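Local coordinates for protein A49R (Vaccinia virus, PDB 4D5T) that inhibits host NF-kappa-B activation by interacting with BTRC, which diminishes ubiquitination of the inhibitor NFKBIA and keeps p65 in the cytoplasm, at residues S7-E12 with Y58-Q63; A14-L19 with F50-D55; N38-R43 with Y107-P112; D93-I98 with L140-D145. One frame throughout, in Å; residues are numbered along the deposited sequence.

Contact 1 of 4, residues S7-E12 with Y58-Q63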
loop_
_atom_site.group_PDB
_atom_site.type_symbol
_atom_site.label_atom_id
_atom_site.label_comp_id
_atom_site.label_asym_id
_atom_site.label_seq_id
_atom_site.Cartn_x
_atom_site.Cartn_y
_atom_site.Cartn_z
ATOM N N SER A 7 0.279 18.894 10.713
ATOM C CA SER A 7 1.559 19.560 10.406
ATOM C C SER A 7 2.090 19.080 9.058
ATOM O O SER A 7 1.305 18.655 8.165
ATOM C CB SER A 7 2.540 19.248 11.546
ATOM O OG SER A 7 3.729 19.960 11.420
ATOM N N ASP A 8 3.411 19.084 8.879
ATOM C CA ASP A 8 3.984 18.661 7.598
ATOM C C ASP A 8 4.047 17.133 7.438
ATOM O O ASP A 8 3.738 16.382 8.370
ATOM C CB ASP A 8 5.360 19.332 7.406
ATOM C CG ASP A 8 6.433 18.822 8.367
ATOM O OD1 ASP A 8 6.234 17.856 9.120
ATOM O OD2 ASP A 8 7.546 19.366 8.305
ATOM N N MET A 9 4.511 16.662 6.300
ATOM C CA MET A 9 4.632 15.205 6.084
ATOM C C MET A 9 5.812 14.494 6.780
ATOM O O MET A 9 5.770 13.257 6.959
ATOM C CB MET A 9 4.674 14.905 4.610
ATOM C CG MET A 9 3.387 15.287 3.906
ATOM S SD MET A 9 1.985 14.289 4.538
ATOM C CE MET A 9 0.864 14.417 3.197
ATOM N N HIS A 10 6.852 15.236 7.188
ATOM C CA HIS A 10 7.920 14.644 7.984
ATOM C C HIS A 10 7.353 14.225 9.321
ATOM O O HIS A 10 7.533 13.110 9.775
ATOM C CB HIS A 10 9.062 15.620 8.231
ATOM C CG HIS A 10 9.852 15.930 6.999
ATOM N ND1 HIS A 10 10.831 15.076 6.510
ATOM C CD2 HIS A 10 9.808 16.980 6.154
ATOM C CE1 HIS A 10 11.366 15.605 5.424
ATOM N NE2 HIS A 10 10.761 16.757 5.185
ATOM N N THR A 11 6.674 15.157 9.962
ATOM C CA THR A 11 5.967 14.856 11.201
ATOM C C THR A 11 4.946 13.766 11.030
ATOM O O THR A 11 4.854 12.891 11.877
ATOM C CB THR A 11 5.278 16.118 11.681
ATOM O OG1 THR A 11 6.283 17.083 11.941
ATOM C CG2 THR A 11 4.505 15.881 12.983
ATOM N N GLU A 12 4.180 13.806 9.944
ATOM C CA GLU A 12 3.121 12.825 9.735
ATOM C C GLU A 12 3.696 11.423 9.596
ATOM O O GLU A 12 3.223 10.485 10.215
ATOM C CB GLU A 12 2.289 13.106 8.512
ATOM C CG GLU A 12 1.037 12.221 8.465
ATOM C CD GLU A 12 0.060 12.457 9.628
ATOM O OE1 GLU A 12 0.038 13.561 10.151
ATOM O OE2 GLU A 12 -0.710 11.552 9.992
ATOM N N TYR A 58 0.905 7.085 -0.255
ATOM C CA TYR A 58 0.253 7.274 -1.567
ATOM C C TYR A 58 0.136 8.784 -1.899
ATOM O O TYR A 58 0.407 9.234 -3.014
ATOM C CB TYR A 58 -1.118 6.612 -1.523
ATOM C CG TYR A 58 -1.864 6.572 -2.799
ATOM C CD1 TYR A 58 -2.663 7.628 -3.176
ATOM C CD2 TYR A 58 -1.794 5.465 -3.635
ATOM C CE1 TYR A 58 -3.399 7.578 -4.346
ATOM C CE2 TYR A 58 -2.514 5.409 -4.826
ATOM C CZ TYR A 58 -3.283 6.473 -5.173
ATOM O OH TYR A 58 -4.008 6.428 -6.312
ATOM N N THR A 59 -0.273 9.553 -0.908
ATOM C CA THR A 59 -0.501 11.008 -1.051
ATOM C C THR A 59 0.833 11.726 -1.290
ATOM O O THR A 59 0.911 12.612 -2.128
ATOM C CB THR A 59 -1.171 11.576 0.197
ATOM O OG1 THR A 59 -2.462 11.009 0.295
ATOM C CG2 THR A 59 -1.318 13.093 0.089
ATOM N N ILE A 60 1.855 11.369 -0.520
ATOM C CA ILE A 60 3.199 11.931 -0.720
ATOM C C ILE A 60 3.785 11.691 -2.118
ATOM O O ILE A 60 4.311 12.614 -2.753
ATOM C CB ILE A 60 4.140 11.384 0.341
ATOM C CG1 ILE A 60 3.732 12.004 1.672
ATOM C CG2 ILE A 60 5.599 11.663 0.010
ATOM C CD1 ILE A 60 4.396 11.336 2.827
ATOM N N ILE A 61 3.644 10.483 -2.616
ATOM C CA ILE A 61 4.128 10.121 -3.929
ATOM C C ILE A 61 3.449 10.904 -5.002
ATOM O O ILE A 61 4.109 11.393 -5.912
ATOM C CB ILE A 61 4.023 8.599 -4.155
ATOM C CG1 ILE A 61 5.038 7.901 -3.272
ATOM C CG2 ILE A 61 4.230 8.253 -5.618
ATOM C CD1 ILE A 61 4.911 6.376 -3.244
ATOM N N ASP A 62 2.114 11.077 -4.869
ATOM C CA ASP A 62 1.339 11.992 -5.643
ATOM C C ASP A 62 1.428 11.748 -7.143
ATOM O O ASP A 62 1.595 12.699 -7.911
ATOM C CB ASP A 62 1.756 13.450 -5.305
ATOM C CG ASP A 62 0.818 14.504 -5.874
ATOM O OD1 ASP A 62 -0.402 14.270 -5.982
ATOM O OD2 ASP A 62 1.320 15.584 -6.238
ATOM N N GLN A 63 1.351 10.487 -7.560
ATOM C CA GLN A 63 1.489 10.162 -8.979
ATOM C C GLN A 63 0.248 9.522 -9.578
ATOM O O GLN A 63 0.321 8.900 -10.625
ATOM C CB GLN A 63 2.756 9.314 -9.195
ATOM C CG GLN A 63 4.030 10.204 -8.888
ATOM C CD GLN A 63 4.436 11.264 -9.955
ATOM O OE1 GLN A 63 3.656 11.709 -10.833
ATOM N NE2 GLN A 63 5.692 11.752 -9.812
#
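Met9 meets Ile60 and Thr59 where the first turn of helix 9-23 comes alongside the last turn of helix 49-61. Met9 CB lies 4.0 Å from Ile60 CD1, and CG lies at the same distance from Ile60 CG1. With CG set beside the backbone N (chi1 -64°), the bend at chi2 turns the chain so that the sulfur runs along the isoleucine, Met9 SD standing 4.1 Å from Ile60 CG1. At the tip, Met9 CE touches both Thr59 CG2, at 4.0 Å, and Ile60 CG1. The methionine and isoleucine chains run antiparallel as they pass, and Thr59 meets the methionine crosswise. Thr59 offers its methyl to this contact, its hydroxyl being bonded to the carbonyl of Asp55 one turn earlier. Just before Met9, Asp8 serves as N-cap: OD1 takes the backbone N of Thr11 at 2.9 Å and the Thr11 hydroxyl from the other face of the carboxylate. The contact is a small apolar patch at the surface, joining helix 9-23 to helix 49-61, with Leu151 from the C-terminal tail against Met9 and Ile60 and Tyr150 of helix 132-150 against Ile60.

Contact 2 of 4, residues A14-L19 with F50-D55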
loop_
_atom_site.group_PDB
_atom_site.type_symbol
_atom_site.label_atom_id
_atom_site.label_comp_id
_atom_site.label_asym_id
_atom_site.label_seq_id
_atom_site.Cartn_x
_atom_site.Cartn_y
_atom_site.Cartn_z
ATOM N N ALA A 14 6.729 10.213 10.525
ATOM C CA ALA A 14 7.285 9.828 11.797
ATOM C C ALA A 14 6.210 9.364 12.756
ATOM O O ALA A 14 6.354 8.334 13.414
ATOM C CB ALA A 14 8.121 10.956 12.404
ATOM N N SER A 15 5.148 10.155 12.893
ATOM C CA SER A 15 4.129 9.862 13.872
ATOM C C SER A 15 3.331 8.599 13.496
ATOM O O SER A 15 3.004 7.798 14.374
ATOM C CB SER A 15 3.179 11.037 14.059
ATOM O OG SER A 15 3.869 12.185 14.484
ATOM N N ILE A 16 2.933 8.464 12.239
ATOM C CA ILE A 16 2.103 7.308 11.857
ATOM C C ILE A 16 2.926 5.998 11.898
ATOM O O ILE A 16 2.425 4.949 12.308
ATOM C CB ILE A 16 1.369 7.496 10.550
ATOM C CG1 ILE A 16 0.192 6.510 10.450
ATOM C CG2 ILE A 16 2.271 7.372 9.365
ATOM C CD1 ILE A 16 -0.928 6.776 11.445
ATOM N N SER A 17 4.201 6.072 11.532
ATOM C CA SER A 17 5.070 4.871 11.625
ATOM C C SER A 17 5.266 4.425 13.088
ATOM O O SER A 17 5.205 3.220 13.369
ATOM C CB SER A 17 6.428 5.066 10.914
ATOM O OG SER A 17 7.179 6.133 11.444
ATOM N N GLN A 18 5.383 5.372 13.991
ATOM C CA GLN A 18 5.367 5.090 15.430
ATOM C C GLN A 18 4.048 4.459 15.901
ATOM O O GLN A 18 4.062 3.555 16.731
ATOM C CB GLN A 18 5.608 6.351 16.278
ATOM C CG GLN A 18 7.024 6.821 16.398
ATOM C CD GLN A 18 8.022 5.788 16.999
ATOM O OE1 GLN A 18 7.654 4.808 17.675
ATOM N NE2 GLN A 18 9.309 5.982 16.679
ATOM N N LEU A 19 2.931 4.932 15.374
ATOM C CA LEU A 19 1.605 4.332 15.716
ATOM C C LEU A 19 1.473 2.902 15.201
ATOM O O LEU A 19 0.988 2.028 15.912
ATOM C CB LEU A 19 0.467 5.192 15.201
ATOM C CG LEU A 19 -0.918 4.771 15.720
ATOM C CD1 LEU A 19 -0.991 4.914 17.238
ATOM C CD2 LEU A 19 -2.031 5.576 15.074
ATOM N N PHE A 50 -1.620 1.038 9.831
ATOM C CA PHE A 50 -0.921 0.678 8.651
ATOM C C PHE A 50 -1.592 1.216 7.370
ATOM O O PHE A 50 -0.893 1.607 6.405
ATOM C CB PHE A 50 -0.691 -0.854 8.542
ATOM C CG PHE A 50 0.186 -1.237 7.373
ATOM C CD1 PHE A 50 1.495 -0.865 7.329
ATOM C CD2 PHE A 50 -0.276 -2.051 6.368
ATOM C CE1 PHE A 50 2.355 -1.257 6.261
ATOM C CE2 PHE A 50 0.514 -2.403 5.304
ATOM C CZ PHE A 50 1.850 -2.064 5.261
ATOM N N ILE A 51 -2.909 1.208 7.345
ATOM C CA ILE A 51 -3.665 1.782 6.193
ATOM C C ILE A 51 -3.524 3.332 6.162
ATOM O O ILE A 51 -3.273 3.904 5.112
ATOM C CB ILE A 51 -5.137 1.349 6.247
ATOM C CG1 ILE A 51 -5.307 -0.170 6.234
ATOM C CG2 ILE A 51 -5.934 1.948 5.110
ATOM C CD1 ILE A 51 -4.520 -0.961 5.230
ATOM N N SER A 52 -3.551 3.996 7.324
ATOM C CA SER A 52 -3.169 5.412 7.356
ATOM C C SER A 52 -1.757 5.700 6.830
ATOM O O SER A 52 -1.564 6.646 6.030
ATOM C CB SER A 52 -3.399 5.989 8.767
ATOM O OG SER A 52 -3.107 7.373 8.700
ATOM N N PHE A 53 -0.799 4.862 7.191
ATOM C CA PHE A 53 0.581 4.916 6.623
ATOM C C PHE A 53 0.530 4.803 5.118
ATOM O O PHE A 53 1.093 5.661 4.398
ATOM C CB PHE A 53 1.486 3.859 7.266
ATOM C CG PHE A 53 2.849 3.726 6.621
ATOM C CD1 PHE A 53 3.882 4.566 6.999
ATOM C CD2 PHE A 53 3.083 2.737 5.723
ATOM C CE1 PHE A 53 5.117 4.481 6.396
ATOM C CE2 PHE A 53 4.396 2.570 5.188
ATOM C CZ PHE A 53 5.370 3.470 5.517
ATOM N N LEU A 54 -0.150 3.773 4.618
ATOM C CA LEU A 54 -0.213 3.589 3.155
ATOM C C LEU A 54 -0.830 4.803 2.470
ATOM O O LEU A 54 -0.392 5.230 1.376
ATOM C CB LEU A 54 -1.016 2.330 2.835
ATOM C CG LEU A 54 -0.365 1.013 3.214
ATOM C CD1 LEU A 54 -1.314 -0.150 3.027
ATOM C CD2 LEU A 54 0.866 0.756 2.337
ATOM N N ASP A 55 -1.909 5.338 3.047
ATOM C CA ASP A 55 -2.616 6.472 2.471
ATOM C C ASP A 55 -1.739 7.712 2.459
ATOM O O ASP A 55 -1.677 8.416 1.470
ATOM C CB ASP A 55 -3.910 6.722 3.281
ATOM C CG ASP A 55 -4.736 7.864 2.741
ATOM O OD1 ASP A 55 -5.365 7.671 1.715
ATOM O OD2 ASP A 55 -4.728 8.941 3.331
#
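Ile16 of helix 9-23 reaches across to Ser52 and Phe53 of helix 49-61, and its branches divide the work between them. The apolar packing falls first to CG2, which lies 4.0 Å from Phe53 CD1. This methyl comes at the edge of the phenyl ring, near its plane, rather than over a face, and the two side chains meet at a slant. The other branch, CG1 and CD1, extends over the backbone and the serine, and adds an apolar touch of its own, Ile16 CD1 lying 3.7 Å from Ser52 CB. It gets there because CG1 is anti to the backbone N (chi1 -161°), which leaves CG2 between N and the carbonyl carbon. A second group of contacts sets carbon against polar atoms: Ile16 CD1 touches Ser52 OG at 3.6 Å, while Ile16 CG1 rests 3.8 Å from Phe53 N. Ile16 CA and Phe53 CA are 6.0 Å apart, and Ser52 is a small residue at the interface. Phe53 also packs on Val99 of helix 95-109, so the ring links this helix pair to a third helix. Chemically, the contact relies on fit and dispersion, with no charge or polar pairing between the two segments: one branched side chain fits against a serine, a backbone nitrogen and a ring edge.

Contact 3 of 4, residues N38-R43 with Y107-P112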
loop_
_atom_site.group_PDB
_atom_site.type_symbol
_atom_site.label_atom_id
_atom_site.label_comp_id
_atom_site.label_asym_id
_atom_site.label_seq_id
_atom_site.Cartn_x
_atom_site.Cartn_y
_atom_site.Cartn_z
ATOM N N ASN A 38 -9.173 -3.704 1.055
ATOM C CA ASN A 38 -10.052 -2.529 0.999
ATOM C C ASN A 38 -9.300 -1.246 0.585
ATOM O O ASN A 38 -9.831 -0.444 -0.156
ATOM C CB ASN A 38 -10.823 -2.384 2.299
ATOM C CG ASN A 38 -11.966 -3.419 2.431
ATOM O OD1 ASN A 38 -12.519 -3.850 1.455
ATOM N ND2 ASN A 38 -12.401 -3.676 3.639
ATOM N N PHE A 39 -8.091 -1.036 1.089
ATOM C CA PHE A 39 -7.279 0.102 0.647
ATOM C C PHE A 39 -7.045 0.042 -0.901
ATOM O O PHE A 39 -7.182 1.058 -1.610
ATOM C CB PHE A 39 -5.917 0.108 1.377
ATOM C CG PHE A 39 -4.969 1.160 0.866
ATOM C CD1 PHE A 39 -5.154 2.505 1.207
ATOM C CD2 PHE A 39 -3.953 0.821 -0.024
ATOM C CE1 PHE A 39 -4.260 3.481 0.724
ATOM C CE2 PHE A 39 -3.118 1.782 -0.546
ATOM C CZ PHE A 39 -3.260 3.122 -0.192
ATOM N N ILE A 40 -6.646 -1.129 -1.395
ATOM C CA ILE A 40 -6.419 -1.342 -2.813
ATOM C C ILE A 40 -7.679 -1.010 -3.653
ATOM O O ILE A 40 -7.542 -0.464 -4.766
ATOM C CB ILE A 40 -5.921 -2.775 -3.046
ATOM C CG1 ILE A 40 -4.456 -2.858 -2.547
ATOM C CG2 ILE A 40 -6.058 -3.210 -4.478
ATOM C CD1 ILE A 40 -3.992 -4.293 -2.389
ATOM N N MET A 41 -8.838 -1.320 -3.096
ATOM C CA MET A 41 -10.144 -1.084 -3.760
ATOM C C MET A 41 -10.807 0.276 -3.418
ATOM O O MET A 41 -11.966 0.502 -3.746
ATOM C CB MET A 41 -11.127 -2.187 -3.396
ATOM C CG MET A 41 -10.636 -3.638 -3.633
ATOM S SD MET A 41 -10.151 -3.870 -5.357
ATOM C CE MET A 41 -9.413 -5.501 -5.202
ATOM N N CYS A 42 -10.048 1.171 -2.798
ATOM C CA CYS A 42 -10.472 2.523 -2.478
ATOM C C CYS A 42 -11.628 2.530 -1.511
ATOM O O CYS A 42 -12.618 3.247 -1.710
ATOM C CB CYS A 42 -10.844 3.281 -3.741
ATOM S SG CYS A 42 -9.462 3.893 -4.676
ATOM N N ARG A 43 -11.532 1.703 -0.489
ATOM C CA ARG A 43 -12.415 1.723 0.643
ATOM C C ARG A 43 -11.566 1.649 1.940
ATOM O O ARG A 43 -11.843 0.836 2.792
ATOM C CB ARG A 43 -13.331 0.520 0.656
ATOM C CG ARG A 43 -14.077 0.247 -0.607
ATOM C CD ARG A 43 -14.921 -1.008 -0.402
ATOM N NE ARG A 43 -14.862 -1.837 -1.594
ATOM C CZ ARG A 43 -14.278 -3.027 -1.680
ATOM N NH1 ARG A 43 -13.707 -3.599 -0.629
ATOM N NH2 ARG A 43 -14.278 -3.662 -2.849
ATOM N N TYR A 107 -3.241 1.472 -7.967
ATOM C CA TYR A 107 -3.309 2.162 -9.271
ATOM C C TYR A 107 -4.042 1.328 -10.311
ATOM O O TYR A 107 -4.803 1.838 -11.168
ATOM C CB TYR A 107 -1.934 2.512 -9.818
ATOM C CG TYR A 107 -1.078 3.429 -9.023
ATOM C CD1 TYR A 107 -1.585 4.599 -8.420
ATOM C CD2 TYR A 107 0.294 3.209 -8.959
ATOM C CE1 TYR A 107 -0.764 5.453 -7.687
ATOM C CE2 TYR A 107 1.109 4.060 -8.219
ATOM C CZ TYR A 107 0.574 5.191 -7.624
ATOM O OH TYR A 107 1.430 6.037 -6.987
ATOM N N ILE A 108 -3.752 0.026 -10.327
ATOM C CA ILE A 108 -4.311 -0.880 -11.322
ATOM C C ILE A 108 -5.814 -1.023 -11.102
ATOM O O ILE A 108 -6.597 -0.956 -12.075
ATOM C CB ILE A 108 -3.648 -2.260 -11.301
ATOM C CG1 ILE A 108 -2.190 -2.154 -11.746
ATOM C CG2 ILE A 108 -4.415 -3.238 -12.209
ATOM C CD1 ILE A 108 -1.485 -3.469 -11.619
ATOM N N MET A 109 -6.230 -1.097 -9.840
ATOM C CA MET A 109 -7.677 -1.126 -9.500
ATOM C C MET A 109 -8.393 0.210 -9.708
ATOM O O MET A 109 -9.626 0.254 -9.782
ATOM C CB MET A 109 -7.904 -1.603 -8.067
ATOM C CG MET A 109 -7.506 -3.056 -7.785
ATOM S SD MET A 109 -8.306 -4.325 -8.745
ATOM C CE MET A 109 -7.278 -4.463 -10.153
ATOM N N ASN A 110 -7.650 1.302 -9.865
ATOM C CA ASN A 110 -8.233 2.626 -10.300
ATOM C C ASN A 110 -8.704 2.605 -11.771
ATOM O O ASN A 110 -9.356 3.524 -12.197
ATOM C CB ASN A 110 -7.231 3.815 -10.119
ATOM C CG ASN A 110 -6.885 4.142 -8.645
ATOM O OD1 ASN A 110 -7.630 3.837 -7.715
ATOM N ND2 ASN A 110 -5.715 4.796 -8.441
ATOM N N ASN A 111 -8.329 1.565 -12.534
ATOM C CA ASN A 111 -8.762 1.354 -13.957
ATOM C C ASN A 111 -9.971 0.418 -13.950
ATOM O O ASN A 111 -9.855 -0.753 -13.645
ATOM C CB ASN A 111 -7.601 0.750 -14.768
ATOM C CG ASN A 111 -7.925 0.473 -16.221
ATOM O OD1 ASN A 111 -8.764 -0.379 -16.553
ATOM N ND2 ASN A 111 -7.305 1.248 -17.108
ATOM N N PRO A 112 -11.157 0.919 -14.305
ATOM C CA PRO A 112 -12.373 0.085 -14.185
ATOM C C PRO A 112 -12.419 -1.238 -14.978
ATOM O O PRO A 112 -13.009 -2.219 -14.489
ATOM C CB PRO A 112 -13.467 0.972 -14.726
ATOM C CG PRO A 112 -12.982 2.356 -14.569
ATOM C CD PRO A 112 -11.474 2.301 -14.674
HETATM O O HOH W 1 -8.350 1.582 -6.440
#
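Met109, near the end of helix 95-109, packs against Ile40 and Met41 where helix 29-40 terminates. Its conformation sets the contact: CG stands beside the backbone N (chi1 -65°), and bends at both chi2 and chi3 fold the chain, so that CB, CG and SD do the touching. Met109 CB lies 3.5 Å from Ile40 O. Met109 CG meets Ile40 CG2 at 3.6 Å, the two side chains lying askew, and Met41 SD at 3.7 Å. Met41 is also bent at chi2, but straight at chi3 (171°). Met41 sets out away from the other segment, and the bend brings the sulfur back, so that the two methionines run alongside one another in the same direction, with Met41 SD 3.9 Å from Met109 SD. Cys42 occupies the C-prime position of a Schellman motif, closed by Arg43 N to Asn38 O and Cys42 N to Phe39 O. Its SG lies 3.5 Å from Asn110 OD1, and a water lies 2.8 Å from Ile40 O and 2.7 Å from Asn110 OD1, placed to bridge them. Asn110 ND2 bonds to the hydroxyl of Tyr58. The chemistry is therefore two-sided: the methionine thioethers and Ile40 form the buried, apolar part, while a water is placed to make the polar link between the helix-ending carbonyl of Ile40 and the Asn110 amide.

Contact 4 of 4, residues D93-I98 with L140-D145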
loop_
_atom_site.group_PDB
_atom_site.type_symbol
_atom_site.label_atom_id
_atom_site.label_comp_id
_atom_site.label_asym_id
_atom_site.label_seq_id
_atom_site.Cartn_x
_atom_site.Cartn_y
_atom_site.Cartn_z
ATOM N N ASP A 93 10.902 -10.490 2.250
ATOM C CA ASP A 93 11.184 -9.760 3.480
ATOM C C ASP A 93 11.524 -8.290 3.305
ATOM O O ASP A 93 12.158 -7.677 4.206
ATOM C CB ASP A 93 12.349 -10.427 4.237
ATOM C CG ASP A 93 12.009 -11.841 4.697
ATOM O OD1 ASP A 93 10.811 -12.172 4.890
ATOM O OD2 ASP A 93 12.948 -12.637 4.859
ATOM N N ASN A 94 11.129 -7.712 2.190
ATOM C CA ASN A 94 11.428 -6.306 1.915
ATOM C C ASN A 94 10.149 -5.478 1.991
ATOM O O ASN A 94 9.275 -5.610 1.140
ATOM C CB ASN A 94 12.106 -6.176 0.525
ATOM C CG ASN A 94 12.510 -4.740 0.173
ATOM O OD1 ASN A 94 11.724 -3.808 0.222
ATOM N ND2 ASN A 94 13.785 -4.579 -0.194
ATOM N N LEU A 95 10.045 -4.621 2.981
ATOM C CA LEU A 95 8.810 -3.854 3.183
ATOM C C LEU A 95 8.610 -2.789 2.133
ATOM O O LEU A 95 7.490 -2.548 1.738
ATOM C CB LEU A 95 8.782 -3.198 4.580
ATOM C CG LEU A 95 7.482 -2.457 4.926
ATOM C CD1 LEU A 95 6.284 -3.405 4.964
ATOM C CD2 LEU A 95 7.681 -1.735 6.292
ATOM N N GLU A 96 9.677 -2.125 1.711
ATOM C CA GLU A 96 9.549 -1.133 0.642
ATOM C C GLU A 96 8.875 -1.740 -0.575
ATOM O O GLU A 96 7.968 -1.163 -1.169
ATOM C CB GLU A 96 10.890 -0.537 0.256
ATOM C CG GLU A 96 10.800 0.585 -0.756
ATOM C CD GLU A 96 12.161 1.343 -0.831
ATOM O OE1 GLU A 96 13.210 0.751 -0.565
ATOM O OE2 GLU A 96 12.183 2.534 -1.053
ATOM N N ASN A 97 9.249 -2.955 -0.891
ATOM C CA ASN A 97 8.633 -3.658 -2.066
ATOM C C ASN A 97 7.215 -4.030 -1.862
ATOM O O ASN A 97 6.407 -4.021 -2.822
ATOM C CB ASN A 97 9.494 -4.869 -2.512
ATOM C CG ASN A 97 10.832 -4.436 -3.097
ATOM O OD1 ASN A 97 11.001 -3.305 -3.465
ATOM N ND2 ASN A 97 11.748 -5.350 -3.223
ATOM N N ILE A 98 6.882 -4.406 -0.628
ATOM C CA ILE A 98 5.509 -4.668 -0.259
ATOM C C ILE A 98 4.606 -3.430 -0.363
ATOM O O ILE A 98 3.498 -3.499 -0.933
ATOM C CB ILE A 98 5.447 -5.287 1.163
ATOM C CG1 ILE A 98 5.923 -6.738 1.080
ATOM C CG2 ILE A 98 4.016 -5.215 1.737
ATOM C CD1 ILE A 98 6.239 -7.345 2.405
ATOM N N LEU A 140 9.878 1.677 10.638
ATOM C CA LEU A 140 10.543 2.936 11.041
ATOM C C LEU A 140 11.577 3.335 9.976
ATOM O O LEU A 140 11.656 4.500 9.563
ATOM C CB LEU A 140 11.121 2.791 12.421
ATOM C CG LEU A 140 10.090 2.548 13.541
ATOM C CD1 LEU A 140 10.817 2.441 14.860
ATOM C CD2 LEU A 140 8.941 3.569 13.702
ATOM N N GLN A 141 12.392 2.374 9.558
ATOM C CA GLN A 141 13.395 2.675 8.538
ATOM C C GLN A 141 12.760 3.116 7.231
ATOM O O GLN A 141 13.308 4.004 6.567
ATOM C CB GLN A 141 14.291 1.481 8.264
ATOM C CG GLN A 141 15.424 1.740 7.295
ATOM C CD GLN A 141 16.392 2.799 7.790
ATOM O OE1 GLN A 141 17.055 2.598 8.783
ATOM N NE2 GLN A 141 16.472 3.935 7.091
ATOM N N LEU A 142 11.703 2.425 6.826
ATOM C CA LEU A 142 11.026 2.760 5.570
ATOM C C LEU A 142 10.458 4.179 5.612
ATOM O O LEU A 142 10.575 4.941 4.641
ATOM C CB LEU A 142 9.911 1.809 5.267
ATOM C CG LEU A 142 9.134 2.160 3.999
ATOM C CD1 LEU A 142 10.022 2.182 2.770
ATOM C CD2 LEU A 142 8.051 1.157 3.789
ATOM N N SER A 143 9.885 4.534 6.748
ATOM C CA SER A 143 9.452 5.938 6.954
ATOM C C SER A 143 10.614 6.941 6.693
ATOM O O SER A 143 10.445 7.945 6.018
ATOM C CB SER A 143 8.897 6.084 8.380
ATOM O OG SER A 143 8.561 7.447 8.663
ATOM N N ASN A 144 11.791 6.690 7.270
ATOM C CA ASN A 144 12.943 7.544 6.969
ATOM C C ASN A 144 13.347 7.564 5.497
ATOM O O ASN A 144 13.656 8.613 4.981
ATOM C CB ASN A 144 14.130 7.220 7.855
ATOM C CG ASN A 144 13.862 7.529 9.318
ATOM O OD1 ASN A 144 13.125 8.437 9.657
ATOM N ND2 ASN A 144 14.502 6.780 10.202
ATOM N N ASP A 145 13.304 6.434 4.837
ATOM C CA ASP A 145 13.748 6.302 3.436
ATOM C C ASP A 145 12.762 7.050 2.529
ATOM O O ASP A 145 13.168 7.750 1.580
ATOM C CB ASP A 145 13.765 4.855 3.004
ATOM C CG ASP A 145 14.879 4.049 3.656
ATOM O OD1 ASP A 145 15.771 4.645 4.242
ATOM O OD2 ASP A 145 14.794 2.820 3.582
#
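Leu142 of helix 132-150 points at the start of helix 95-109 and splits its two methyls between Leu95 and Glu96. CG is anti to the backbone N (chi1 177°), which carries the branched end toward helix 95-109. On one prong, Leu142 CD2 lies 3.8 Å from Leu95 CG and equally near Leu95 CD2, and the two leucines cross at about a right angle. On the other prong, Leu142 CD1 meets Glu96 CB at 3.8 Å and Glu96 CG at 3.9 Å, here with the side chains aslant. Glu96 thus contributes the aliphatic base of an extended chain, whose carboxylate lies beyond the contact. Glu96 OE1 and Asp145 OD2 stand 4.9 Å apart, close enough that their like charges may disfavour each other slightly. Asp145 OD1 accepts from Gln141 NE2 at 3.0 Å, one turn back on its own helix, the donor lying above the carboxylate plane. The opposing helix begins with Asn94 as N-cap, its OD1 receiving Asn97 N at 2.8 Å from a position 33° off the carbonyl plane. Leu95 also packs on Ile135 and Asn138, extending the join along helix 132-150. The contact joins the N-terminal end of helix 95-109 to helix 132-150 within the all-helical bundle of A49, a member of the Bcl-2 family.

Overall arrangement
The four contacts involve five helices of one Bcl-2-like bundle, in two groups that further packing connects. Contacts 1 and 2 use the same pair, helices 9-23 and 49-61, with centres 11 Å apart, and contact 2 is nested inside the loop that contact 1 closes. Contacts 3 and 4 share helix 95-109 but lie 22 Å apart between centres, on opposite sides of the chain's centre. Other links run between them: Tyr58 of contact 1 packs on Tyr107 of contact 3, and Phe39 of contact 3 packs on Ile51 and Leu54 of contact 2. Contacts 2 and 4, 12 Å apart between centres, meet through Ser17 and Ser143 and through Leu140 lying on Ser17 and Gln18.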